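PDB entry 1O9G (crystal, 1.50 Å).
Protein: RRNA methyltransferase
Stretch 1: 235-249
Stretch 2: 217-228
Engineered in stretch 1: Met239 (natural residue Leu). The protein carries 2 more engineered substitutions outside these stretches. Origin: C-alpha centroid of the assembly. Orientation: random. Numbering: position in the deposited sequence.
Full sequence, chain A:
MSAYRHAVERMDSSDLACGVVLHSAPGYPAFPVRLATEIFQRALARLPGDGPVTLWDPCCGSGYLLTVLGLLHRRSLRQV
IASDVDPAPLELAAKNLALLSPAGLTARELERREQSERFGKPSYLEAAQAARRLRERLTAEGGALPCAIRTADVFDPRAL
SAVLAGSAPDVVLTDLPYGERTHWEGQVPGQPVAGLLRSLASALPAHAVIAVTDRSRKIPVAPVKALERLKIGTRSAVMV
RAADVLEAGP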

# COMPACT_ATOMS: atom_id res chain seq x y z
N ARG A 235 -11.43 8.52 -7.80
CA ARG A 235 -10.70 8.45 -6.54
C ARG A 235 -10.07 9.79 -6.15
O ARG A 235 -9.68 10.56 -7.00
CB ARG A 235 -9.60 7.40 -6.63
CG ARG A 235 -10.04 5.95 -6.40
CD ARG A 235 -8.85 5.00 -6.23
NE ARG A 235 -9.21 3.58 -6.14
CZ ARG A 235 -9.51 2.83 -7.18
NH1 ARG A 235 -9.81 1.54 -7.02
NH2 ARG A 235 -9.53 3.35 -8.40
N SER A 236 -10.00 10.08 -4.85
CA SER A 236 -9.20 11.18 -4.36
C SER A 236 -8.21 10.67 -3.31
O SER A 236 -8.35 9.58 -2.79
CB SER A 236 -10.06 12.30 -3.79
OG SER A 236 -10.74 11.88 -2.63
N ALA A 237 -7.20 11.47 -3.04
CA ALA A 237 -6.26 11.22 -1.97
C ALA A 237 -5.97 12.50 -1.24
O ALA A 237 -6.13 13.59 -1.79
CB ALA A 237 -5.00 10.61 -2.52
N VAL A 238 -5.56 12.36 0.01
CA VAL A 238 -5.12 13.48 0.83
C VAL A 238 -3.90 13.00 1.62
O VAL A 238 -3.81 11.85 1.98
CB VAL A 238 -6.25 14.00 1.75
CG1 VAL A 238 -6.66 12.97 2.78
CG2 VAL A 238 -5.84 15.32 2.38
N MSE A 239 -2.97 13.94 1.83
CA MSE A 239 -1.79 13.66 2.64
C MSE A 239 -1.68 14.69 3.74
O MSE A 239 -1.89 15.85 3.51
CB MSE A 239 -0.53 13.80 1.78
CG MSE A 239 -0.47 12.94 0.56
SE MSE A 239 1.17 13.23 -0.41
CE MSE A 239 1.63 15.05 0.23
N VAL A 240 -1.31 14.20 4.92
CA VAL A 240 -1.08 15.04 6.07
C VAL A 240 0.22 14.64 6.76
O VAL A 240 0.70 13.55 6.65
CB VAL A 240 -2.25 14.95 7.12
CG1 VAL A 240 -3.56 15.44 6.52
CG2 VAL A 240 -2.38 13.60 7.67
N ARG A 241 0.78 15.58 7.51
CA ARG A 241 1.95 15.32 8.29
C ARG A 241 1.57 14.91 9.70
O ARG A 241 0.71 15.55 10.29
CB ARG A 241 2.80 16.58 8.34
CG ARG A 241 4.03 16.41 9.20
CD ARG A 241 5.22 17.25 8.81
NE ARG A 241 5.58 17.10 7.41
CZ ARG A 241 5.44 18.04 6.47
NH1 ARG A 241 4.86 19.21 6.75
NH2 ARG A 241 5.88 17.79 5.23
N ALA A 242 2.26 13.94 10.25
CA ALA A 242 1.96 13.42 11.59
C ALA A 242 1.99 14.55 12.63
O ALA A 242 1.04 14.68 13.40
CB ALA A 242 2.92 12.32 11.97
N ALA A 243 3.02 15.38 12.61
CA ALA A 243 3.14 16.50 13.57
C ALA A 243 1.93 17.41 13.49
O ALA A 243 1.48 17.93 14.52
CB ALA A 243 4.39 17.29 13.33
N ASP A 244 1.43 17.65 12.29
CA ASP A 244 0.26 18.52 12.11
C ASP A 244 -1.00 17.90 12.67
O ASP A 244 -1.84 18.61 13.23
CB ASP A 244 0.03 18.87 10.63
CG ASP A 244 1.14 19.72 10.03
OD1 ASP A 244 1.88 20.42 10.77
OD2 ASP A 244 1.32 19.80 8.81
N VAL A 245 -1.15 16.59 12.55
CA VAL A 245 -2.31 15.93 13.12
C VAL A 245 -2.31 16.13 14.64
O VAL A 245 -3.33 16.46 15.23
CB VAL A 245 -2.33 14.44 12.81
CG1 VAL A 245 -3.44 13.76 13.55
CG2 VAL A 245 -2.47 14.20 11.30
N LEU A 246 -1.15 15.97 15.28
CA LEU A 246 -1.06 16.14 16.74
C LEU A 246 -1.38 17.56 17.17
O LEU A 246 -1.99 17.76 18.21
CB LEU A 246 0.32 15.75 17.26
CG LEU A 246 0.61 14.25 17.20
CD1 LEU A 246 1.93 13.95 17.88
CD2 LEU A 246 -0.52 13.46 17.85
N GLU A 247 -1.00 18.53 16.35
CA GLU A 247 -1.20 19.92 16.71
C GLU A 247 -2.67 20.30 16.66
O GLU A 247 -3.06 21.26 17.29
CB GLU A 247 -0.37 20.85 15.81
CG GLU A 247 1.11 20.92 16.19
CD GLU A 247 1.38 21.43 17.60
OE1 GLU A 247 0.59 22.25 18.13
OE2 GLU A 247 2.41 21.02 18.18
N ALA A 248 -3.49 19.56 15.92
CA ALA A 248 -4.92 19.85 15.82
C ALA A 248 -5.72 19.54 17.09
O ALA A 248 -6.83 20.05 17.27
CB ALA A 248 -5.52 19.12 14.64
N GLY A 249 -5.18 18.72 17.98
CA GLY A 249 -5.84 18.40 19.23
C GLY A 249 -6.94 17.36 19.12
O GLY A 249 -7.04 16.67 18.11
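Stretch 2 (217-228) RKIPVAPVKALE

How does stretch 2 begin its path along stretch 1? Residues 235-241 form a strand; stretch 2, mostly without regular structure, starts beside Ser236, runs in the direction of the strand as far as the helix, turns at the cis peptide before Pro223, and comes back antiparallel to pair at Met239. Ser236 points toward stretch 2, with CB 3.8 Å from Arg217 O and OG 3.7 Å from Ile219 CG1. The Ala237 and Ile219 backbones are too far apart for direct pairing, so a water joins them: it donates to Ala237 O at 3.0 Å and accepts from Ile219 N at 3.2 Å.

What fills the space around Val238? Val238 CG1 packs on Ile219 CG2 at 3.7 Å and on Val221 CG1 at 3.8 Å; CG2 lies 3.8 Å from Ala226 CB and also comes within 4.2 Å of Val221 CG1. Stretch 2 thus curves round this valine.

Where do the backbones pair directly? They do so at the engineered Met239, a selenomethionine that forms an antiparallel bridge with Glu228. Met239 N donates to Glu228 O at 3.0 Å, and Leu227 N donates to Met239 O at 2.9 Å. Both bridge side chains lie on the same face of the sheet, bringing Met239 CE within 3.4 Å of Glu228 CB.

How does the contact continue into the helix? Val240 CG1 lies 3.9 Å from Val224 CG1. At the N-cap, Arg241 lays one face of its guanidinium against Leu227, NH1 to CD2 3.3 Å. A water accepts from Arg241 N at 2.9 Å and donates to Lys225 O at 2.7 Å and Asp244 OD2 at 2.8 Å, tying the helix start to stretch 2. Val224 then packs further along stretch 1: its CG1 is 4.0 Å from Val245 CG2, and its CG2 is 3.9 Å from Ala248 CB.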

# COMPACT_ATOMS: atom_id res chain seq x y z
N ARG A 217 -14.77 12.70 -3.80
CA ARG A 217 -14.30 13.90 -4.48
C ARG A 217 -13.26 14.62 -3.62
O ARG A 217 -12.37 15.28 -4.15
CB ARG A 217 -15.48 14.83 -4.81
CG ARG A 217 -16.69 14.15 -5.49
CD ARG A 217 -16.39 12.99 -6.44
NE ARG A 217 -15.95 13.45 -7.77
CZ ARG A 217 -14.95 12.92 -8.48
NH1 ARG A 217 -14.23 11.90 -8.02
NH2 ARG A 217 -14.66 13.42 -9.68
N LYS A 218 -13.38 14.46 -2.30
CA LYS A 218 -12.57 15.20 -1.34
C LYS A 218 -12.68 14.52 0.04
O LYS A 218 -13.76 14.42 0.60
CB LYS A 218 -13.03 16.66 -1.25
CG LYS A 218 -12.07 17.57 -0.50
CD LYS A 218 -12.32 19.05 -0.76
CE LYS A 218 -11.86 19.49 -2.17
NZ LYS A 218 -10.48 19.02 -2.52
N ILE A 219 -11.54 14.09 0.60
CA ILE A 219 -11.53 13.43 1.89
C ILE A 219 -11.46 14.47 3.00
O ILE A 219 -10.55 15.29 3.00
CB ILE A 219 -10.33 12.47 1.96
CG1 ILE A 219 -10.56 11.30 0.99
CG2 ILE A 219 -10.13 11.94 3.40
CD1 ILE A 219 -9.31 10.52 0.66
N PRO A 220 -12.42 14.46 3.92
CA PRO A 220 -12.44 15.46 4.99
C PRO A 220 -11.32 15.23 6.03
O PRO A 220 -11.28 14.16 6.61
CB PRO A 220 -13.84 15.27 5.61
CG PRO A 220 -14.20 13.83 5.31
CD PRO A 220 -13.55 13.52 4.01
N VAL A 221 -10.45 16.22 6.24
CA VAL A 221 -9.44 16.16 7.30
C VAL A 221 -9.42 17.34 8.29
O VAL A 221 -8.80 17.24 9.35
CB VAL A 221 -7.99 15.97 6.74
CG1 VAL A 221 -7.88 14.68 5.96
CG2 VAL A 221 -7.55 17.16 5.89
N ALA A 222 -10.09 18.45 7.94
CA ALA A 222 -10.18 19.61 8.82
C ALA A 222 -10.57 19.15 10.23
O ALA A 222 -11.40 18.27 10.36
CB ALA A 222 -11.19 20.61 8.29
N PRO A 223 -9.98 19.74 11.28
CA PRO A 223 -9.14 20.94 11.21
C PRO A 223 -7.67 20.69 10.90
O PRO A 223 -6.92 21.66 10.87
CB PRO A 223 -9.28 21.53 12.61
CG PRO A 223 -9.45 20.33 13.50
CD PRO A 223 -10.12 19.26 12.67
N VAL A 224 -7.25 19.44 10.66
CA VAL A 224 -5.88 19.19 10.23
C VAL A 224 -5.72 19.85 8.86
O VAL A 224 -6.63 19.82 8.05
CB VAL A 224 -5.54 17.68 10.14
CG1 VAL A 224 -4.06 17.49 9.79
CG2 VAL A 224 -5.87 16.94 11.45
N LYS A 225 -4.58 20.49 8.62
CA LYS A 225 -4.30 21.08 7.32
C LYS A 225 -3.77 20.01 6.40
O LYS A 225 -2.91 19.26 6.79
CB LYS A 225 -3.24 22.18 7.44
CG LYS A 225 -2.97 22.96 6.15
CD LYS A 225 -3.92 24.14 5.97
CE LYS A 225 -3.72 24.80 4.60
NZ LYS A 225 -4.73 25.85 4.31
N ALA A 226 -4.26 19.97 5.17
CA ALA A 226 -3.78 19.03 4.17
C ALA A 226 -2.46 19.53 3.57
O ALA A 226 -2.38 20.68 3.15
CB ALA A 226 -4.81 18.87 3.06
N LEU A 227 -1.44 18.68 3.53
CA LEU A 227 -0.24 19.02 2.78
C LEU A 227 -0.56 19.14 1.29
O LEU A 227 -0.06 20.02 0.62
CB LEU A 227 0.87 17.97 2.94
CG LEU A 227 1.43 17.68 4.32
CD1 LEU A 227 2.33 16.46 4.26
CD2 LEU A 227 2.17 18.87 4.86
N GLU A 228 -1.38 18.21 0.81
CA GLU A 228 -1.65 18.02 -0.62
C GLU A 228 -2.90 17.13 -0.83
O GLU A 228 -3.20 16.24 -0.03
CB GLU A 228 -0.45 17.34 -1.28
CG GLU A 228 -0.35 17.55 -2.78
CD GLU A 228 0.92 16.96 -3.37
OE1 GLU A 228 2.02 17.14 -2.82
OE2 GLU A 228 0.83 16.35 -4.44
O HOH W 1 -8.93 14.60 -1.23
O HOH W 2 -0.44 18.22 7.33
O HOH W 3 -3.01 20.65 11.55